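Local coordinates for protein glycogen synthase (Cyanobacterium sp. CLg1, PDB 6GNF) that belongs to the glycogen and starch synthase family, has a two-domain GT-B type glycosyltransferase fold, and is modelled with adenosine-5'-diphosphate and a glycan bound, at residues T87-F92 with W103-H107; S225-T231 with Y253-K259; I449-V455 with F466-K472. All blocks are in the same frame, centred on the assembly; numbering follows the deposited sequence.

Contact 1: residues T87-F92 with W103-H107; sequences TNVRYF and WVDHH. With SO4 (sulfate ion), chain G.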
loop_
_atom_site.group_PDB
_atom_site.type_symbol
_atom_site.label_atom_id
_atom_site.label_comp_id
_atom_site.label_asym_id
_atom_site.label_seq_id
_atom_site.Cartn_x
_atom_site.Cartn_y
_atom_site.Cartn_z
ATOM N N THR A 87 29.977 -2.564 -6.546
ATOM C CA THR A 87 29.515 -1.515 -7.458
ATOM C C THR A 87 29.346 -0.195 -6.693
ATOM O O THR A 87 29.679 -0.130 -5.520
ATOM C CB THR A 87 28.207 -1.956 -8.168
ATOM O OG1 THR A 87 27.927 -1.072 -9.254
ATOM C CG2 THR A 87 27.032 -2.001 -7.188
ATOM N N ASN A 88 28.903 0.854 -7.384
ATOM C CA ASN A 88 28.691 2.170 -6.778
ATOM C C ASN A 88 27.297 2.659 -7.063
ATOM O O ASN A 88 26.777 2.404 -8.121
ATOM C CB ASN A 88 29.642 3.204 -7.389
ATOM C CG ASN A 88 31.078 2.913 -7.092
ATOM O OD1 ASN A 88 31.825 2.559 -7.999
ATOM N ND2 ASN A 88 31.476 3.008 -5.828
ATOM N N VAL A 89 26.721 3.404 -6.134
ATOM C CA VAL A 89 25.505 4.161 -6.416
ATOM C C VAL A 89 25.835 5.653 -6.397
ATOM O O VAL A 89 26.842 6.057 -5.817
ATOM C CB VAL A 89 24.370 3.816 -5.433
ATOM C CG1 VAL A 89 23.980 2.355 -5.587
ATOM C CG2 VAL A 89 24.762 4.110 -3.993
ATOM N N ARG A 90 25.062 6.441 -7.142
ATOM C CA ARG A 90 25.053 7.892 -7.015
ATOM C C ARG A 90 23.767 8.263 -6.295
ATOM O O ARG A 90 22.823 7.479 -6.282
ATOM C CB ARG A 90 25.086 8.566 -8.378
ATOM C CG ARG A 90 26.347 8.312 -9.187
ATOM C CD ARG A 90 26.330 9.087 -10.495
ATOM N NE ARG A 90 25.186 8.725 -11.330
ATOM C CZ ARG A 90 24.746 9.423 -12.383
ATOM N NH1 ARG A 90 25.349 10.543 -12.763
ATOM N NH2 ARG A 90 23.686 8.995 -13.066
ATOM N N TYR A 91 23.756 9.418 -5.639
ATOM C CA TYR A 91 22.570 9.904 -4.951
ATOM C C TYR A 91 22.081 11.175 -5.620
ATOM O O TYR A 91 22.848 12.102 -5.899
ATOM C CB TYR A 91 22.862 10.184 -3.479
ATOM C CG TYR A 91 23.257 8.971 -2.670
ATOM C CD1 TYR A 91 22.303 8.056 -2.229
ATOM C CD2 TYR A 91 24.583 8.756 -2.305
ATOM C CE1 TYR A 91 22.661 6.948 -1.470
ATOM C CE2 TYR A 91 24.957 7.645 -1.556
ATOM C CZ TYR A 91 23.996 6.740 -1.136
ATOM O OH TYR A 91 24.377 5.634 -0.375
ATOM N N PHE A 92 20.797 11.186 -5.962
ATOM C CA PHE A 92 20.127 12.384 -6.431
ATOM C C PHE A 92 19.231 12.856 -5.299
ATOM O O PHE A 92 18.885 12.075 -4.414
ATOM C CB PHE A 92 19.320 12.097 -7.694
ATOM C CG PHE A 92 20.160 11.971 -8.932
ATOM C CD1 PHE A 92 21.030 10.903 -9.085
ATOM C CD2 PHE A 92 20.082 12.911 -9.937
ATOM C CE1 PHE A 92 21.807 10.776 -10.222
ATOM C CE2 PHE A 92 20.851 12.797 -11.080
ATOM C CZ PHE A 92 21.719 11.727 -11.221
ATOM N N TRP A 103 17.293 9.843 -3.874
ATOM C CA TRP A 103 17.066 8.798 -4.853
ATOM C C TRP A 103 18.363 8.082 -5.172
ATOM O O TRP A 103 19.357 8.696 -5.561
ATOM C CB TRP A 103 16.515 9.401 -6.131
ATOM C CG TRP A 103 15.376 10.330 -5.914
ATOM C CD1 TRP A 103 15.402 11.682 -6.018
ATOM C CD2 TRP A 103 14.032 9.979 -5.562
ATOM N NE1 TRP A 103 14.159 12.202 -5.764
ATOM C CE2 TRP A 103 13.296 11.179 -5.497
ATOM C CE3 TRP A 103 13.376 8.771 -5.323
ATOM C CZ2 TRP A 103 11.948 11.215 -5.177
ATOM C CZ3 TRP A 103 12.014 8.802 -5.003
ATOM C CH2 TRP A 103 11.319 10.017 -4.929
ATOM N N VAL A 104 18.342 6.766 -5.021
ATOM C CA VAL A 104 19.511 5.944 -5.245
ATOM C C VAL A 104 19.590 5.597 -6.722
ATOM O O VAL A 104 18.715 4.923 -7.254
ATOM C CB VAL A 104 19.440 4.658 -4.404
ATOM C CG1 VAL A 104 20.707 3.835 -4.579
ATOM C CG2 VAL A 104 19.226 5.000 -2.940
ATOM N N ASP A 105 20.664 6.027 -7.373
ATOM C CA ASP A 105 20.799 5.876 -8.809
ATOM C C ASP A 105 21.750 4.738 -9.178
ATOM O O ASP A 105 22.889 4.679 -8.725
ATOM C CB ASP A 105 21.303 7.169 -9.431
ATOM C CG ASP A 105 21.483 7.064 -10.943
ATOM O OD1 ASP A 105 20.498 6.903 -11.700
ATOM O OD2 ASP A 105 22.654 7.142 -11.390
ATOM N N HIS A 106 21.272 3.844 -10.041
ATOM C CA HIS A 106 22.061 2.735 -10.557
ATOM C C HIS A 106 21.392 2.203 -11.816
ATOM O O HIS A 106 20.175 2.250 -11.936
ATOM C CB HIS A 106 22.158 1.613 -9.525
ATOM C CG HIS A 106 23.260 0.642 -9.794
ATOM N ND1 HIS A 106 23.146 -0.390 -10.700
ATOM C CD2 HIS A 106 24.510 0.555 -9.284
ATOM C CE1 HIS A 106 24.276 -1.069 -10.743
ATOM N NE2 HIS A 106 25.123 -0.517 -9.892
ATOM N N HIS A 107 22.194 1.659 -12.722
ATOM C CA HIS A 107 21.703 1.104 -13.978
ATOM C C HIS A 107 20.531 0.114 -13.777
ATOM O O HIS A 107 19.588 0.133 -14.542
ATOM C CB HIS A 107 22.893 0.501 -14.768
ATOM C CG HIS A 107 22.511 -0.455 -15.849
ATOM N ND1 HIS A 107 22.223 -0.034 -17.134
ATOM C CD2 HIS A 107 22.456 -1.808 -15.877
ATOM C CE1 HIS A 107 21.962 -1.083 -17.894
ATOM N NE2 HIS A 107 22.090 -2.171 -17.153
HETATM S S SO4 G . 21.634 11.079 -15.676
HETATM O O1 SO4 G . 23.023 11.132 -15.152
HETATM O O2 SO4 G . 21.006 9.754 -15.443
HETATM O O3 SO4 G . 21.689 11.319 -17.134
HETATM O O4 SO4 G . 20.818 12.132 -15.030
#
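Arg-90 and Asp-105 form the salt bridge of this antiparallel beta hairpin. The two side chains lie side by side and point the same way. Arg-90 turns two nitrogens to one oxygen: NH2 is 2.7 Å and NE 3.0 Å from Asp-105 OD2. Both reach OD2 from the same face of the carboxylate, whose plane stands 58° from the guanidinium. A bend at chi3 (-59°) turns the NE and NH2 edge of the guanidinium to this oxygen. NH2 of Arg-90 also donates to sulfate O1 at 3.1 Å; the ion probably comes from the crystallisation liquor.

At the other end, Thr-87 OG1 and His-106 NE2 are hydrogen-bonded at 2.9 Å, with the hydroxyl at the edge of the imidazole. His-106 ND1 caps Val-108 N, so the ring is held at both nitrogens.

Backbone bonds pair Arg-90 with Asp-105 and Phe-92 with Trp-103. Phe-92 N to Trp-103 O measures 2.9 Å and is nearly straight, at 173°.

In the packing, Phe-92 CE1 lies over one face of the guanidinium, offset toward its rim, and 3.7 Å from Asp-105 CB. On the other sheet face, Val-89 CG1 meets Val-104 CG1 at 3.7 Å.

Arg-64 binds Asp-105 OD1 and the sulfate. The hairpin lies between strands 72-82 and 57-63 of the mixed sheet, and helix 132-144 packs on Val-89 and Val-104.

Contact 2: residues S225-T231 with Y253-K259; sequences SDLSFNT and YMLNWLK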
loop_
_atom_site.group_PDB
_atom_site.type_symbol
_atom_site.label_atom_id
_atom_site.label_comp_id
_atom_site.label_asym_id
_atom_site.label_seq_id
_atom_site.Cartn_x
_atom_site.Cartn_y
_atom_site.Cartn_z
ATOM N N SER A 225 19.997 -18.077 10.913
ATOM C CA SER A 225 18.860 -18.532 11.685
ATOM C C SER A 225 17.672 -17.565 11.630
ATOM O O SER A 225 16.528 -18.000 11.511
ATOM C CB SER A 225 19.276 -18.777 13.132
ATOM O OG SER A 225 18.146 -19.057 13.927
ATOM N N ASP A 226 17.943 -16.266 11.724
ATOM C CA ASP A 226 16.895 -15.247 11.634
ATOM C C ASP A 226 16.215 -15.266 10.257
ATOM O O ASP A 226 15.007 -15.097 10.154
ATOM C CB ASP A 226 17.466 -13.851 11.884
ATOM C CG ASP A 226 17.859 -13.608 13.327
ATOM O OD1 ASP A 226 17.378 -14.309 14.237
ATOM O OD2 ASP A 226 18.668 -12.678 13.545
ATOM N N LEU A 227 17.003 -15.497 9.209
ATOM C CA LEU A 227 16.489 -15.556 7.842
ATOM C C LEU A 227 15.762 -16.866 7.525
ATOM O O LEU A 227 14.999 -16.949 6.571
ATOM C CB LEU A 227 17.633 -15.374 6.843
ATOM C CG LEU A 227 18.145 -13.939 6.717
ATOM C CD1 LEU A 227 19.577 -13.910 6.205
ATOM C CD2 LEU A 227 17.231 -13.138 5.807
ATOM N N SER A 228 16.004 -17.898 8.320
ATOM C CA SER A 228 15.523 -19.233 8.006
ATOM C C SER A 228 14.017 -19.381 8.150
ATOM O O SER A 228 13.387 -18.690 8.949
ATOM C CB SER A 228 16.248 -20.249 8.877
ATOM O OG SER A 228 17.635 -20.217 8.546
ATOM N N PHE A 229 13.440 -20.260 7.334
ATOM C CA PHE A 229 11.993 -20.374 7.237
ATOM C C PHE A 229 11.574 -21.679 6.566
ATOM O O PHE A 229 12.208 -22.120 5.609
ATOM C CB PHE A 229 11.454 -19.197 6.435
ATOM C CG PHE A 229 9.971 -19.041 6.507
ATOM C CD1 PHE A 229 9.356 -18.664 7.689
ATOM C CD2 PHE A 229 9.187 -19.240 5.382
ATOM C CE1 PHE A 229 7.979 -18.500 7.754
ATOM C CE2 PHE A 229 7.816 -19.082 5.440
ATOM C CZ PHE A 229 7.211 -18.711 6.629
ATOM N N ASN A 230 10.507 -22.285 7.075
ATOM C CA ASN A 230 9.968 -23.513 6.501
ATOM C C ASN A 230 8.510 -23.370 6.165
ATOM O O ASN A 230 7.729 -22.971 7.013
ATOM C CB ASN A 230 10.118 -24.674 7.473
ATOM C CG ASN A 230 11.410 -25.412 7.278
ATOM O OD1 ASN A 230 12.473 -24.927 7.658
ATOM N ND2 ASN A 230 11.334 -26.595 6.681
ATOM N N THR A 231 8.134 -23.781 4.959
ATOM C CA THR A 231 6.757 -23.643 4.499
ATOM C C THR A 231 6.477 -24.520 3.291
ATOM O O THR A 231 7.410 -25.052 2.681
ATOM C CB THR A 231 6.446 -22.184 4.118
ATOM O OG1 THR A 231 5.083 -22.050 3.701
ATOM C CG2 THR A 231 7.355 -21.704 2.984
ATOM N N TYR A 253 12.687 -25.726 2.911
ATOM C CA TYR A 253 13.498 -24.700 3.548
ATOM C C TYR A 253 13.763 -23.546 2.592
ATOM O O TYR A 253 13.986 -23.765 1.413
ATOM C CB TYR A 253 14.814 -25.301 4.028
ATOM C CG TYR A 253 15.766 -24.262 4.551
ATOM C CD1 TYR A 253 15.539 -23.640 5.771
ATOM C CD2 TYR A 253 16.887 -23.870 3.810
ATOM C CE1 TYR A 253 16.410 -22.672 6.249
ATOM C CE2 TYR A 253 17.764 -22.895 4.284
ATOM C CZ TYR A 253 17.527 -22.304 5.503
ATOM O OH TYR A 253 18.380 -21.328 5.988
ATOM N N MET A 254 13.732 -22.320 3.109
ATOM C CA MET A 254 14.034 -21.126 2.312
ATOM C C MET A 254 14.375 -19.941 3.218
ATOM O O MET A 254 14.430 -20.094 4.441
ATOM C CB MET A 254 12.856 -20.777 1.393
ATOM C CG MET A 254 11.574 -20.373 2.107
ATOM S SD MET A 254 10.097 -20.273 1.041
ATOM C CE MET A 254 9.842 -21.986 0.601
ATOM N N LEU A 255 14.629 -18.785 2.604
ATOM C CA LEU A 255 14.844 -17.535 3.327
ATOM C C LEU A 255 13.564 -16.715 3.386
ATOM O O LEU A 255 12.702 -16.837 2.525
ATOM C CB LEU A 255 15.920 -16.697 2.642
ATOM C CG LEU A 255 17.216 -17.418 2.275
ATOM C CD1 LEU A 255 18.170 -16.448 1.605
ATOM C CD2 LEU A 255 17.875 -18.055 3.492
ATOM N N ASN A 256 13.474 -15.853 4.394
ATOM C CA ASN A 256 12.340 -14.961 4.594
ATOM C C ASN A 256 12.861 -13.658 5.179
ATOM O O ASN A 256 13.150 -13.579 6.372
ATOM C CB ASN A 256 11.321 -15.606 5.538
ATOM C CG ASN A 256 10.029 -14.817 5.650
ATOM O OD1 ASN A 256 10.036 -13.602 5.851
ATOM N ND2 ASN A 256 8.907 -15.505 5.528
ATOM N N TRP A 257 12.955 -12.627 4.339
ATOM C CA TRP A 257 13.549 -11.352 4.726
ATOM C C TRP A 257 12.751 -10.656 5.817
ATOM O O TRP A 257 13.321 -10.102 6.757
ATOM C CB TRP A 257 13.623 -10.408 3.528
ATOM C CG TRP A 257 14.662 -10.710 2.503
ATOM C CD1 TRP A 257 15.362 -11.863 2.340
ATOM C CD2 TRP A 257 15.094 -9.825 1.467
ATOM N NE1 TRP A 257 16.226 -11.744 1.270
ATOM C CE2 TRP A 257 16.068 -10.502 0.714
ATOM C CE3 TRP A 257 14.745 -8.523 1.102
ATOM C CZ2 TRP A 257 16.705 -9.917 -0.376
ATOM C CZ3 TRP A 257 15.378 -7.944 0.008
ATOM C CH2 TRP A 257 16.352 -8.640 -0.711
ATOM N N LEU A 258 11.428 -10.666 5.688
ATOM C CA LEU A 258 10.575 -9.938 6.617
ATOM C C LEU A 258 10.692 -10.512 8.018
ATOM O O LEU A 258 10.637 -9.775 8.992
ATOM C CB LEU A 258 9.116 -9.989 6.174
ATOM C CG LEU A 258 8.150 -9.139 6.999
ATOM C CD1 LEU A 258 8.551 -7.679 6.958
ATOM C CD2 LEU A 258 6.742 -9.309 6.464
ATOM N N LYS A 259 10.787 -11.836 8.103
ATOM C CA LYS A 259 11.035 -12.514 9.373
ATOM C C LYS A 259 12.308 -11.983 10.021
ATOM O O LYS A 259 12.286 -11.591 11.178
ATOM C CB LYS A 259 11.151 -14.017 9.160
ATOM C CG LYS A 259 11.541 -14.806 10.405
ATOM C CD LYS A 259 11.328 -16.295 10.188
ATOM C CE LYS A 259 11.926 -17.136 11.307
ATOM N NZ LYS A 259 13.415 -17.122 11.298
HETATM O O HOH W 1 14.248 -18.186 13.555
#
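Lys-259 NZ donates to two backbone carbonyls where helix 224-227 gives way to strand 228-231. It is 2.8 Å from Asp-226 O, which it meets from above the carbonyl plane. It is also 2.8 Å from Ser-228 O, this time in the plane. A water links the same ammonium to Ser-225 O. The lysine chain runs extended as far as CE and bends only at chi4 (-70°), which turns NZ toward both carbonyls.

Tyr-253 OH donates to Ser-228 OG at 2.9 Å, and OG is also hydrogen-bonded to Leu-224 O. Asn-256 N binds Leu-227 O, and Met-254 N binds Phe-229 O at 2.9 Å.

Asn-256 is the N-cap of the next helix: its OD1 accepts from Lys-259 N at 3.0 Å. Its ND2 sits 3.5 Å above the centre of the Phe-229 ring, with amide and ring planes 66° apart, and is hydrogen-bonded to Gln-206 OE1. Met-254 CG lies at the edge of that ring. Thr-231 CG2 packs tightly on Met-254 CE at 3.5 Å.

Strand 228-231 is an outer strand of a small antiparallel sheet. Strand 251-256 is central, strand 208-209 flanks it, and Arg-208 touches Phe-229 and Met-254. Helix 257-264 follows directly.

Contact 3: residues I449-V455 with F466-K472; sequences IPVVAPV and FGFLMNK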
loop_
_atom_site.group_PDB
_atom_site.type_symbol
_atom_site.label_atom_id
_atom_site.label_comp_id
_atom_site.label_asym_id
_atom_site.label_seq_id
_atom_site.Cartn_x
_atom_site.Cartn_y
_atom_site.Cartn_z
ATOM N N ILE A 449 -20.275 6.775 0.888
ATOM C CA ILE A 449 -20.381 5.866 2.023
ATOM C C ILE A 449 -19.709 4.520 1.750
ATOM O O ILE A 449 -20.092 3.824 0.805
ATOM C CB ILE A 449 -21.860 5.633 2.379
ATOM C CG1 ILE A 449 -22.470 6.933 2.911
ATOM C CG2 ILE A 449 -21.998 4.519 3.406
ATOM C CD1 ILE A 449 -23.983 6.947 2.947
ATOM N N PRO A 450 -18.732 4.129 2.593
ATOM C CA PRO A 450 -18.087 2.831 2.395
ATOM C C PRO A 450 -18.980 1.629 2.716
ATOM O O PRO A 450 -19.699 1.630 3.717
ATOM C CB PRO A 450 -16.893 2.867 3.366
ATOM C CG PRO A 450 -16.692 4.304 3.696
ATOM C CD PRO A 450 -18.053 4.918 3.638
ATOM N N VAL A 451 -18.914 0.621 1.849
ATOM C CA VAL A 451 -19.504 -0.685 2.096
ATOM C C VAL A 451 -18.360 -1.673 1.913
ATOM O O VAL A 451 -17.936 -1.937 0.791
ATOM C CB VAL A 451 -20.669 -0.989 1.129
ATOM C CG1 VAL A 451 -21.314 -2.327 1.444
ATOM C CG2 VAL A 451 -21.699 0.120 1.170
ATOM N N VAL A 452 -17.871 -2.212 3.027
ATOM C CA VAL A 452 -16.566 -2.850 3.067
ATOM C C VAL A 452 -16.588 -4.227 3.723
ATOM O O VAL A 452 -17.482 -4.552 4.494
ATOM C CB VAL A 452 -15.552 -1.951 3.811
ATOM C CG1 VAL A 452 -15.464 -0.592 3.134
ATOM C CG2 VAL A 452 -15.930 -1.774 5.274
ATOM N N ALA A 453 -15.594 -5.038 3.384
ATOM C CA ALA A 453 -15.400 -6.322 4.039
ATOM C C ALA A 453 -14.940 -6.109 5.483
ATOM O O ALA A 453 -14.197 -5.168 5.766
ATOM C CB ALA A 453 -14.375 -7.155 3.289
ATOM N N PRO A 454 -15.359 -6.996 6.395
ATOM C CA PRO A 454 -14.995 -6.880 7.803
ATOM C C PRO A 454 -13.609 -7.458 8.086
ATOM O O PRO A 454 -13.483 -8.437 8.805
ATOM C CB PRO A 454 -16.086 -7.707 8.489
ATOM C CG PRO A 454 -16.361 -8.807 7.515
ATOM C CD PRO A 454 -16.197 -8.190 6.146
ATOM N N VAL A 455 -12.570 -6.840 7.536
ATOM C CA VAL A 455 -11.195 -7.319 7.727
ATOM C C VAL A 455 -10.231 -6.154 7.898
ATOM O O VAL A 455 -10.444 -5.073 7.349
ATOM C CB VAL A 455 -10.733 -8.216 6.555
ATOM C CG1 VAL A 455 -11.568 -9.493 6.488
ATOM C CG2 VAL A 455 -10.806 -7.468 5.225
ATOM N N PHE A 466 -20.391 5.625 9.940
ATOM C CA PHE A 466 -19.884 6.057 8.634
ATOM C C PHE A 466 -20.233 5.145 7.455
ATOM O O PHE A 466 -20.204 5.582 6.302
ATOM C CB PHE A 466 -18.363 6.229 8.688
ATOM C CG PHE A 466 -17.884 7.190 9.744
ATOM C CD1 PHE A 466 -18.533 8.400 9.969
ATOM C CD2 PHE A 466 -16.747 6.899 10.487
ATOM C CE1 PHE A 466 -18.068 9.278 10.934
ATOM C CE2 PHE A 466 -16.280 7.775 11.450
ATOM C CZ PHE A 466 -16.942 8.966 11.675
ATOM N N GLY A 467 -20.530 3.878 7.720
ATOM C CA GLY A 467 -20.783 2.939 6.631
ATOM C C GLY A 467 -21.203 1.564 7.095
ATOM O O GLY A 467 -21.555 1.386 8.257
ATOM N N PHE A 468 -21.133 0.594 6.188
ATOM C CA PHE A 468 -21.666 -0.749 6.426
ATOM C C PHE A 468 -20.639 -1.841 6.169
ATOM O O PHE A 468 -19.806 -1.709 5.279
ATOM C CB PHE A 468 -22.870 -0.994 5.519
ATOM C CG PHE A 468 -23.970 0.003 5.693
ATOM C CD1 PHE A 468 -23.993 1.167 4.948
ATOM C CD2 PHE A 468 -24.982 -0.222 6.610
ATOM C CE1 PHE A 468 -25.011 2.092 5.109
ATOM C CE2 PHE A 468 -26.008 0.693 6.775
ATOM C CZ PHE A 468 -26.021 1.853 6.025
ATOM N N LEU A 469 -20.738 -2.925 6.935
ATOM C CA LEU A 469 -19.879 -4.091 6.770
ATOM C C LEU A 469 -20.605 -5.211 6.028
ATOM O O LEU A 469 -21.781 -5.482 6.291
ATOM C CB LEU A 469 -19.427 -4.632 8.125
ATOM C CG LEU A 469 -18.618 -3.707 9.029
ATOM C CD1 LEU A 469 -18.085 -4.495 10.225
ATOM C CD2 LEU A 469 -17.471 -3.046 8.282
ATOM N N MET A 470 -19.867 -5.882 5.150
ATOM C CA MET A 470 -20.322 -7.109 4.514
ATOM C C MET A 470 -20.081 -8.274 5.468
ATOM O O MET A 470 -19.506 -8.109 6.545
ATOM C CB MET A 470 -19.485 -7.408 3.270
ATOM C CG MET A 470 -19.396 -6.305 2.243
ATOM S SD MET A 470 -18.127 -6.694 1.031
ATOM C CE MET A 470 -18.263 -5.234 0.003
ATOM N N ASN A 471 -20.478 -9.469 5.045
ATOM C CA ASN A 471 -19.963 -10.673 5.671
ATOM C C ASN A 471 -18.576 -10.939 5.095
ATOM O O ASN A 471 -18.173 -10.313 4.114
ATOM C CB ASN A 471 -20.896 -11.863 5.439
ATOM C CG ASN A 471 -22.198 -11.751 6.210
ATOM O OD1 ASN A 471 -22.288 -11.033 7.201
ATOM N ND2 ASN A 471 -23.209 -12.494 5.772
ATOM N N LYS A 472 -17.845 -11.855 5.716
ATOM C CA LYS A 472 -16.468 -12.160 5.326
ATOM C C LYS A 472 -16.387 -12.726 3.910
ATOM O O LYS A 472 -17.168 -13.587 3.542
ATOM C CB LYS A 472 -15.877 -13.166 6.317
ATOM C CG LYS A 472 -14.409 -13.474 6.112
ATOM C CD LYS A 472 -13.975 -14.625 7.005
ATOM C CE LYS A 472 -12.528 -15.004 6.756
ATOM N NZ LYS A 472 -11.594 -13.906 7.140
#
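Phe-466 O touches Ile-449 CG2 and Pro-450 CD where the second strand of a beta-alpha-beta unit comes alongside the first. The unit runs from strand 449-452 through helix 457-461 to strand 468-469. It forms one edge of the parallel sheet in the C-terminal Rossmann-like domain of this GT-B type fold.

Gly-467 follows, with its CA 3.4 Å from Pro-450 O. This close backbone approach leaves little room on that side of the glycine.

Phe-468 opens the paired part. Its N donates to Pro-450 O, and its O accepts from Val-452 N at 3.0 Å. Both N and O of Phe-468 point at strand 449-452 and bond the residues before and after Val-451, the parallel pattern. The ring of Phe-468 sits beside Ile-449, CD1 to CG2 at 4.2 Å. Helices 485-503 and 509-520 also touch this ring, through Ala-502 and Met-514.

Leu-469 turns to the other sheet face, where its CD2 meets Val-452 CG2 at 3.6 Å. Its CD1 touches Pro-454 CB. Pro-454 is the centre of an inverse gamma turn just after the first strand.

Met-470 N donates to Val-452 O at 2.8 Å, and this is the last backbone bond between the segments. The Met-470 side chain stays extended beyond CG (chi2 169°, chi3 -180°). It runs past the Val-452 carbonyl, CG nearest its O, and places its methyl CE 3.4 Å from Val-451 O.

The Pro-454 ring rests on Met-470 O and Asn-471 O. Beyond them, Pro-454 CG lies 3.8 Å from Lys-472 N.

Overall arrangement
From the N terminus, contact 1 closes first. It joins the arms of a hairpin with 10 residues between its segments, in the large mixed sheet. Contact 2 follows, closing a longer excursion of 21 residues in the same N-terminal domain, within a small antiparallel sheet. The centres of contacts 1 and 2 are about 29 Å apart. Contact 3 comes last, in the C-terminal domain. It closes a short crossover through helix 457-461 at the edge of the six-stranded parallel sheet. The three loops run in series; none nests or crosses. Contacts 1 and 3 lie on opposite sides of the chain's centre, with centres about 44 Å apart. Each joins two strands of its own sheet, and no contact links the two domains.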